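Local structure of aromatic-amino-acid:2-oxoglutarate transaminase (Candida albicans, 6HND) at residues B[221-229]-B[266-275]; B[186-195]-B[474-485]. The protein probably transfers amino groups from aromatic amino acids, and perhaps 2-aminoadipate, to 2-oxo acids by means of pyridoxal 5'-phosphate. All coordinates share one frame; numbering follows the deposited sequence.

Contact 1 (B[221-229]-B[266-275]); sequences LTQFVDLLE and IYDLAVKYDF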
# COMPACT_ATOMS: atom_id res chain seq x y z
N LEU B 221 34.54 11.12 0.26
CA LEU B 221 34.92 10.50 1.55
C LEU B 221 35.62 11.52 2.45
O LEU B 221 35.29 11.58 3.65
CB LEU B 221 35.77 9.25 1.31
CG LEU B 221 36.07 8.46 2.60
CD1 LEU B 221 34.81 7.89 3.21
CD2 LEU B 221 37.08 7.35 2.37
N THR B 222 36.55 12.31 1.92
CA THR B 222 37.33 13.30 2.72
C THR B 222 36.34 14.24 3.42
O THR B 222 36.50 14.46 4.64
CB THR B 222 38.36 14.00 1.84
OG1 THR B 222 39.35 13.04 1.48
CG2 THR B 222 39.05 15.16 2.54
N GLN B 223 35.33 14.76 2.70
CA GLN B 223 34.36 15.73 3.26
C GLN B 223 33.38 15.00 4.19
O GLN B 223 32.88 15.64 5.11
CB GLN B 223 33.68 16.54 2.16
CG GLN B 223 34.61 17.54 1.49
CD GLN B 223 35.31 18.43 2.50
OE1 GLN B 223 36.51 18.31 2.73
NE2 GLN B 223 34.54 19.32 3.12
N PHE B 224 33.14 13.70 3.98
CA PHE B 224 32.26 12.89 4.85
C PHE B 224 32.96 12.71 6.21
O PHE B 224 32.43 13.12 7.26
CB PHE B 224 31.85 11.58 4.16
CG PHE B 224 30.80 10.78 4.90
CD1 PHE B 224 29.58 11.35 5.23
CD2 PHE B 224 31.03 9.48 5.28
CE1 PHE B 224 28.63 10.61 5.93
CE2 PHE B 224 30.09 8.75 5.99
CZ PHE B 224 28.88 9.32 6.30
N VAL B 225 34.19 12.20 6.20
CA VAL B 225 35.02 12.10 7.44
C VAL B 225 35.05 13.46 8.16
O VAL B 225 34.78 13.52 9.37
CB VAL B 225 36.42 11.54 7.11
CG1 VAL B 225 37.36 11.59 8.30
CG2 VAL B 225 36.34 10.12 6.60
N ASP B 226 35.31 14.55 7.45
CA ASP B 226 35.43 15.90 8.06
C ASP B 226 34.10 16.26 8.75
O ASP B 226 34.14 16.76 9.92
CB ASP B 226 35.86 16.94 7.03
CG ASP B 226 35.96 18.33 7.64
OD1 ASP B 226 36.87 18.55 8.45
OD2 ASP B 226 35.07 19.16 7.35
N LEU B 227 32.97 16.04 8.07
CA LEU B 227 31.61 16.30 8.63
C LEU B 227 31.45 15.49 9.94
O LEU B 227 31.01 16.04 10.93
CB LEU B 227 30.55 15.92 7.58
CG LEU B 227 29.07 16.01 7.99
CD1 LEU B 227 28.68 17.43 8.35
CD2 LEU B 227 28.17 15.49 6.88
N LEU B 228 31.85 14.23 9.95
CA LEU B 228 31.66 13.35 11.13
C LEU B 228 32.65 13.71 12.24
O LEU B 228 32.24 13.71 13.40
CB LEU B 228 31.77 11.90 10.67
CG LEU B 228 30.53 11.38 9.95
CD1 LEU B 228 30.69 9.90 9.59
CD2 LEU B 228 29.30 11.58 10.81
N GLU B 229 33.90 14.03 11.92
CA GLU B 229 34.94 14.34 12.93
C GLU B 229 34.70 15.73 13.50
O GLU B 229 35.14 15.94 14.62
CB GLU B 229 36.35 14.32 12.34
CG GLU B 229 36.82 12.91 12.00
CD GLU B 229 38.25 12.84 11.51
OE1 GLU B 229 38.88 13.92 11.41
OE2 GLU B 229 38.74 11.71 11.25
N ILE B 266 32.90 3.38 4.72
CA ILE B 266 31.58 3.93 5.14
C ILE B 266 31.05 3.07 6.28
O ILE B 266 30.62 3.65 7.28
CB ILE B 266 30.58 3.98 3.95
CG1 ILE B 266 31.02 4.94 2.84
CG2 ILE B 266 29.18 4.31 4.45
CD1 ILE B 266 31.15 6.39 3.28
N TYR B 267 31.11 1.74 6.16
CA TYR B 267 30.61 0.81 7.20
C TYR B 267 31.38 1.04 8.51
O TYR B 267 30.74 1.17 9.60
CB TYR B 267 30.70 -0.65 6.76
CG TYR B 267 30.08 -1.58 7.77
CD1 TYR B 267 28.71 -1.71 7.86
CD2 TYR B 267 30.85 -2.29 8.67
CE1 TYR B 267 28.12 -2.52 8.81
CE2 TYR B 267 30.28 -3.12 9.61
CZ TYR B 267 28.90 -3.22 9.70
OH TYR B 267 28.29 -4.02 10.61
N ASP B 268 32.71 1.14 8.40
CA ASP B 268 33.61 1.33 9.56
C ASP B 268 33.24 2.64 10.25
O ASP B 268 33.24 2.66 11.49
CB ASP B 268 35.10 1.27 9.17
CG ASP B 268 35.60 -0.14 8.91
OD1 ASP B 268 34.85 -1.10 9.18
OD2 ASP B 268 36.72 -0.27 8.41
N LEU B 269 32.91 3.67 9.48
CA LEU B 269 32.45 4.97 10.05
C LEU B 269 31.05 4.80 10.66
O LEU B 269 30.76 5.44 11.68
CB LEU B 269 32.44 6.05 8.98
CG LEU B 269 33.83 6.53 8.54
CD1 LEU B 269 33.75 7.21 7.17
CD2 LEU B 269 34.41 7.45 9.61
N ALA B 270 30.22 3.92 10.10
CA ALA B 270 28.87 3.63 10.64
C ALA B 270 29.00 3.00 12.03
O ALA B 270 28.16 3.32 12.88
CB ALA B 270 28.07 2.76 9.68
N VAL B 271 30.02 2.15 12.24
CA VAL B 271 30.31 1.49 13.55
C VAL B 271 30.86 2.54 14.52
O VAL B 271 30.33 2.65 15.65
CB VAL B 271 31.24 0.27 13.38
CG1 VAL B 271 31.65 -0.35 14.73
CG2 VAL B 271 30.62 -0.80 12.50
N LYS B 272 31.83 3.34 14.09
CA LYS B 272 32.57 4.28 14.96
C LYS B 272 31.67 5.40 15.47
O LYS B 272 31.86 5.83 16.63
CB LYS B 272 33.74 4.89 14.19
CG LYS B 272 34.45 6.03 14.91
CD LYS B 272 35.85 6.24 14.38
CE LYS B 272 36.49 7.48 14.97
NZ LYS B 272 37.81 7.74 14.35
N TYR B 273 30.77 5.90 14.62
CA TYR B 273 29.83 7.00 14.95
C TYR B 273 28.42 6.43 15.20
O TYR B 273 27.49 7.22 15.44
CB TYR B 273 29.88 8.08 13.86
CG TYR B 273 31.21 8.77 13.78
CD1 TYR B 273 31.56 9.79 14.65
CD2 TYR B 273 32.15 8.37 12.83
CE1 TYR B 273 32.80 10.42 14.58
CE2 TYR B 273 33.40 8.98 12.75
CZ TYR B 273 33.73 10.00 13.63
OH TYR B 273 34.96 10.57 13.54
N ASP B 274 28.29 5.11 15.21
CA ASP B 274 27.06 4.37 15.59
C ASP B 274 25.86 5.00 14.87
O ASP B 274 24.99 5.55 15.55
CB ASP B 274 26.83 4.36 17.10
CG ASP B 274 25.76 3.37 17.52
OD1 ASP B 274 25.55 2.38 16.79
OD2 ASP B 274 25.13 3.62 18.54
N PHE B 275 25.83 4.93 13.54
CA PHE B 275 24.62 5.26 12.75
C PHE B 275 24.21 4.05 11.91
O PHE B 275 25.03 3.11 11.69
CB PHE B 275 24.83 6.55 11.95
CG PHE B 275 25.98 6.56 10.98
CD1 PHE B 275 25.90 5.91 9.77
CD2 PHE B 275 27.12 7.29 11.26
CE1 PHE B 275 26.93 5.98 8.85
CE2 PHE B 275 28.16 7.34 10.34
CZ PHE B 275 28.07 6.68 9.14
O HOH W 1 36.88 9.55 11.81
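Leu269 of helix 260-272 is a knob in a hole formed by Leu221, Phe224, Val225 and Leu228 of helix 221-229, two parallel helices at the periphery of the large mixed sheet of the aminotransferase fold. The segment axes run 11.8 Å apart and only 2° from parallel, a wide spacing bridged by long side chains. Leu269 CD1 meets Val225 CG2 at 3.9 Å and also reaches Phe224 CD2 and Leu221 CD1. Ile266 CD1 comes obliquely to the Phe224 ring from the other side of its plane from Leu269, 3.7 Å from Phe224 CD2.

Toward the C-terminal ends Leu228 enters between three rings. Its CD1 lies over a face of Phe224 and touches the edge of Phe275, 3.7 Å from Phe275 CE2, while its CB makes a CH-pi contact with Tyr273, 4.0 Å from the ring centroid and 13° off the normal. The other face of Tyr273 is covered by Lys272 CG.

A Schellman motif at Asp274 ends helix 260-272 and brings Phe275 back against Ala270 CA; with CG between backbone N and carbonyl carbon (chi1 59°), the ring reaches Phe224 CZ. Leu244 of strand 243-246 packs against Ile266 and Phe275, and Arg332 pairs with Asp274. No direct hydrogen bond joins the two segments. At the outer side one water links them instead, donating to Glu229 OE2, accepting from Lys272 NZ and lying 2.8 Å from Tyr273 OH.

Contact 2 (B[186-195]-B[474-485]); sequences VEEFTFSPFL and NMTVDLEFSKDR. With PLP (pyridoxal-5'-phosphate), chain E.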
# COMPACT_ATOMS: atom_id res chain seq x y z
N VAL B 186 22.06 12.50 4.13
CA VAL B 186 21.54 12.20 2.77
C VAL B 186 22.54 12.73 1.74
O VAL B 186 23.02 13.88 1.90
CB VAL B 186 20.13 12.79 2.60
CG1 VAL B 186 19.59 12.56 1.21
CG2 VAL B 186 19.16 12.22 3.64
N GLU B 187 22.83 11.92 0.72
CA GLU B 187 23.59 12.37 -0.49
C GLU B 187 22.98 13.69 -0.99
O GLU B 187 21.77 13.73 -1.17
CB GLU B 187 23.62 11.26 -1.54
CG GLU B 187 24.42 10.05 -1.07
CD GLU B 187 24.16 8.74 -1.77
OE1 GLU B 187 23.03 8.55 -2.26
OE2 GLU B 187 25.05 7.85 -1.72
N GLU B 188 23.81 14.70 -1.22
CA GLU B 188 23.40 16.10 -1.49
C GLU B 188 22.52 16.16 -2.74
O GLU B 188 21.68 17.05 -2.76
CB GLU B 188 24.60 17.04 -1.64
CG GLU B 188 25.46 16.80 -2.87
CD GLU B 188 26.57 17.84 -3.02
OE1 GLU B 188 26.32 19.02 -2.62
OE2 GLU B 188 27.69 17.49 -3.54
N PHE B 189 22.75 15.28 -3.72
CA PHE B 189 21.79 14.99 -4.82
C PHE B 189 21.25 13.59 -4.56
O PHE B 189 22.09 12.66 -4.34
CB PHE B 189 22.40 15.11 -6.22
CG PHE B 189 23.04 16.45 -6.45
CD1 PHE B 189 22.28 17.53 -6.86
CD2 PHE B 189 24.39 16.64 -6.21
CE1 PHE B 189 22.86 18.78 -7.03
CE2 PHE B 189 24.96 17.89 -6.36
CZ PHE B 189 24.19 18.96 -6.76
N THR B 190 19.93 13.46 -4.54
CA THR B 190 19.28 12.23 -4.05
C THR B 190 17.94 11.99 -4.78
O THR B 190 17.53 12.81 -5.65
CB THR B 190 19.12 12.31 -2.52
OG1 THR B 190 18.84 11.01 -2.00
CG2 THR B 190 18.02 13.25 -2.09
N PHE B 191 17.33 10.86 -4.44
CA PHE B 191 15.92 10.53 -4.71
C PHE B 191 15.07 11.39 -3.77
O PHE B 191 14.81 10.99 -2.62
CB PHE B 191 15.74 9.01 -4.58
CG PHE B 191 14.35 8.54 -4.90
CD1 PHE B 191 13.86 8.68 -6.18
CD2 PHE B 191 13.55 7.97 -3.93
CE1 PHE B 191 12.57 8.26 -6.48
CE2 PHE B 191 12.26 7.55 -4.23
CZ PHE B 191 11.78 7.69 -5.51
N SER B 192 14.69 12.56 -4.27
CA SER B 192 13.84 13.62 -3.63
C SER B 192 12.71 13.05 -2.78
O SER B 192 12.49 13.53 -1.67
CB SER B 192 13.28 14.56 -4.68
OG SER B 192 14.32 15.40 -5.16
N PRO B 193 11.90 12.07 -3.23
CA PRO B 193 10.78 11.64 -2.42
C PRO B 193 11.23 11.13 -1.04
O PRO B 193 10.48 11.30 -0.08
CB PRO B 193 10.10 10.60 -3.32
CG PRO B 193 10.47 11.03 -4.72
CD PRO B 193 11.92 11.42 -4.55
N PHE B 194 12.46 10.62 -0.92
CA PHE B 194 13.01 10.19 0.39
C PHE B 194 12.83 11.27 1.48
O PHE B 194 12.52 10.96 2.67
CB PHE B 194 14.49 9.82 0.29
CG PHE B 194 15.01 9.35 1.60
CD1 PHE B 194 14.74 8.07 2.02
CD2 PHE B 194 15.64 10.22 2.47
CE1 PHE B 194 15.12 7.64 3.28
CE2 PHE B 194 16.04 9.78 3.73
CZ PHE B 194 15.77 8.50 4.13
N LEU B 195 13.06 12.53 1.13
CA LEU B 195 12.95 13.63 2.11
C LEU B 195 11.52 13.73 2.66
O LEU B 195 11.36 14.23 3.79
CB LEU B 195 13.41 14.93 1.44
CG LEU B 195 14.85 14.89 0.93
CD1 LEU B 195 15.14 16.13 0.10
CD2 LEU B 195 15.84 14.73 2.08
N ASN B 474 16.92 20.38 -8.92
CA ASN B 474 15.63 19.80 -8.48
C ASN B 474 15.85 18.57 -7.58
O ASN B 474 14.84 18.06 -7.02
CB ASN B 474 14.72 19.46 -9.66
CG ASN B 474 13.97 20.66 -10.20
OD1 ASN B 474 14.03 21.76 -9.65
ND2 ASN B 474 13.24 20.44 -11.29
N MET B 475 17.07 18.06 -7.42
CA MET B 475 17.23 16.76 -6.71
C MET B 475 18.16 16.92 -5.50
O MET B 475 18.84 15.94 -5.15
CB MET B 475 17.75 15.71 -7.67
CG MET B 475 16.66 15.27 -8.64
SD MET B 475 17.32 14.13 -9.89
CE MET B 475 18.57 15.19 -10.60
N THR B 476 18.08 18.07 -4.86
CA THR B 476 18.98 18.50 -3.77
C THR B 476 18.29 18.29 -2.43
O THR B 476 17.07 18.43 -2.38
CB THR B 476 19.43 19.96 -3.92
OG1 THR B 476 18.26 20.79 -4.03
CG2 THR B 476 20.33 20.14 -5.12
N VAL B 477 19.07 17.99 -1.40
CA VAL B 477 18.63 18.09 0.02
C VAL B 477 18.51 19.58 0.36
O VAL B 477 17.47 19.97 0.91
CB VAL B 477 19.60 17.35 0.93
CG1 VAL B 477 19.23 17.55 2.40
CG2 VAL B 477 19.65 15.86 0.55
N ASP B 478 19.50 20.38 -0.03
CA ASP B 478 19.60 21.83 0.27
C ASP B 478 20.22 22.52 -0.95
O ASP B 478 21.39 22.26 -1.27
CB ASP B 478 20.42 22.08 1.54
CG ASP B 478 20.31 23.51 2.05
OD1 ASP B 478 20.82 24.44 1.38
OD2 ASP B 478 19.71 23.69 3.12
N LEU B 479 19.45 23.40 -1.56
CA LEU B 479 19.79 24.07 -2.83
C LEU B 479 21.01 24.98 -2.61
O LEU B 479 21.94 24.87 -3.42
CB LEU B 479 18.57 24.85 -3.31
CG LEU B 479 18.69 25.45 -4.71
CD1 LEU B 479 19.34 24.45 -5.67
CD2 LEU B 479 17.32 25.88 -5.24
N GLU B 480 21.02 25.82 -1.57
CA GLU B 480 22.15 26.75 -1.31
C GLU B 480 23.43 25.93 -1.16
O GLU B 480 24.46 26.25 -1.78
CB GLU B 480 21.90 27.62 -0.07
CG GLU B 480 21.46 29.04 -0.40
CD GLU B 480 22.46 29.83 -1.22
OE1 GLU B 480 22.04 30.42 -2.23
OE2 GLU B 480 23.68 29.82 -0.88
N PHE B 481 23.35 24.85 -0.38
CA PHE B 481 24.53 24.00 -0.12
C PHE B 481 25.14 23.50 -1.42
O PHE B 481 26.37 23.53 -1.53
CB PHE B 481 24.12 22.81 0.73
CG PHE B 481 25.27 21.95 1.18
CD1 PHE B 481 26.03 22.31 2.29
CD2 PHE B 481 25.56 20.77 0.52
CE1 PHE B 481 27.07 21.49 2.73
CE2 PHE B 481 26.58 19.94 0.98
CZ PHE B 481 27.33 20.31 2.08
N SER B 482 24.31 23.02 -2.36
CA SER B 482 24.73 22.23 -3.54
C SER B 482 24.78 23.07 -4.84
O SER B 482 25.17 22.54 -5.87
CB SER B 482 23.81 21.06 -3.66
OG SER B 482 23.87 20.30 -2.47
N LYS B 483 24.43 24.34 -4.77
CA LYS B 483 24.39 25.34 -5.88
C LYS B 483 25.56 25.11 -6.84
O LYS B 483 25.32 24.97 -8.06
CB LYS B 483 24.50 26.76 -5.28
CG LYS B 483 23.53 27.80 -5.81
CD LYS B 483 23.98 29.25 -5.61
CE LYS B 483 24.37 29.59 -4.18
NZ LYS B 483 25.84 29.61 -4.00
N ASP B 484 26.79 25.14 -6.30
CA ASP B 484 28.03 25.16 -7.12
C ASP B 484 28.25 23.84 -7.87
O ASP B 484 29.00 23.88 -8.81
CB ASP B 484 29.27 25.46 -6.28
CG ASP B 484 29.31 26.90 -5.79
OD1 ASP B 484 28.74 27.78 -6.49
OD2 ASP B 484 29.91 27.11 -4.72
N ARG B 485 27.61 22.73 -7.47
CA ARG B 485 27.75 21.42 -8.16
C ARG B 485 26.46 21.07 -8.91
O ARG B 485 26.34 19.91 -9.39
CB ARG B 485 28.17 20.39 -7.12
CG ARG B 485 29.56 20.68 -6.57
CD ARG B 485 29.98 19.72 -5.50
NE ARG B 485 29.14 19.87 -4.33
CZ ARG B 485 29.15 20.89 -3.49
NH1 ARG B 485 29.99 21.90 -3.67
NH2 ARG B 485 28.31 20.90 -2.47
N1 PLP E . 14.94 5.01 -5.16
C2 PLP E . 15.61 5.26 -6.28
C2A PLP E . 17.05 5.61 -6.15
C3 PLP E . 14.97 5.16 -7.55
O3 PLP E . 15.69 5.42 -8.68
C4 PLP E . 13.60 4.80 -7.61
C4A PLP E . 12.96 4.60 -8.94
C5 PLP E . 12.93 4.52 -6.40
C6 PLP E . 13.64 4.66 -5.23
C5A PLP E . 11.46 4.23 -6.32
O4P PLP E . 11.06 2.89 -6.73
P PLP E . 9.52 2.42 -6.57
O1P PLP E . 8.99 3.06 -5.29
O2P PLP E . 9.67 0.90 -6.56
O3P PLP E . 8.80 2.92 -7.78
O HOH W 2 21.80 19.23 -1.12
O HOH W 3 14.78 17.77 -4.12
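Glu188 and Arg485 form a side-on salt bridge at the tight end, where strand 183-187 runs out into a loop of the large aminotransferase domain. CG of Glu188 sits between backbone N and carbonyl carbon (chi1 67°), and the extended chain beyond carries the carboxylate to Ser482 and Arg485. Arg485 NH2 reaches the syn lone pair of Glu188 OE1 at 2.7 Å and Arg485 NE bonds Glu188 OE2, the two planes 31° apart. Ser482 OG donates to Glu188 OE1 from the anti side, at 2.8 Å. Ile210 N also binds Glu188 OE2, giving the buried carboxylate four protein donors that probably favour its charged form.

A single beta bridge pairs Phe189 with Thr476: Thr190 N donates to Met475 O at 2.8 Å, and Val477 N to Glu188 O. Thr476 CG2 lies alongside the Phe189 ring, while Val477 CG2 presses on Val186 CG1 at a tight 3.4 Å. Water 2 ties Glu188 O to Ser482 OG and Asp478 N.

The Ser192 side is looser: water 3 bridges Ser192 OG, Asn474 O and Thr476 O. Leu195 CD1 packs on the Thr476-Val477 backbone, 4.0 Å from Val477 CA. Phe191, on the same loop, points away from 474-485 and covers one face of the cofactor pyridine, with Pro193 CD on its opposite face. Strand 204-208 flanks Glu188, Leu195 and Val477; strand 243-246 lies against Val186 and Thr190, and helix 166-177 against Phe191.

Overall arrangement
Both contacts border the large mixed sheet, their centres 20 Å apart and their nearest atoms about 7 Å apart, without touching. In chain order come 186-195, 221-229, 266-275 and 474-485, so the helix pair falls within the long sequence interval that contact 2 spans. Strand 243-246 connects them: its Leu244 meets Ile266 and Phe275 of contact 1, and its Tyr245 meets Val186, Thr190 and Phe191 of contact 2. Contact 1 is thus outer helix packing away from the annotated sites, whereas contact 2 joins the C-terminal part of the chain to the loop that supplies Phe191 to the cofactor.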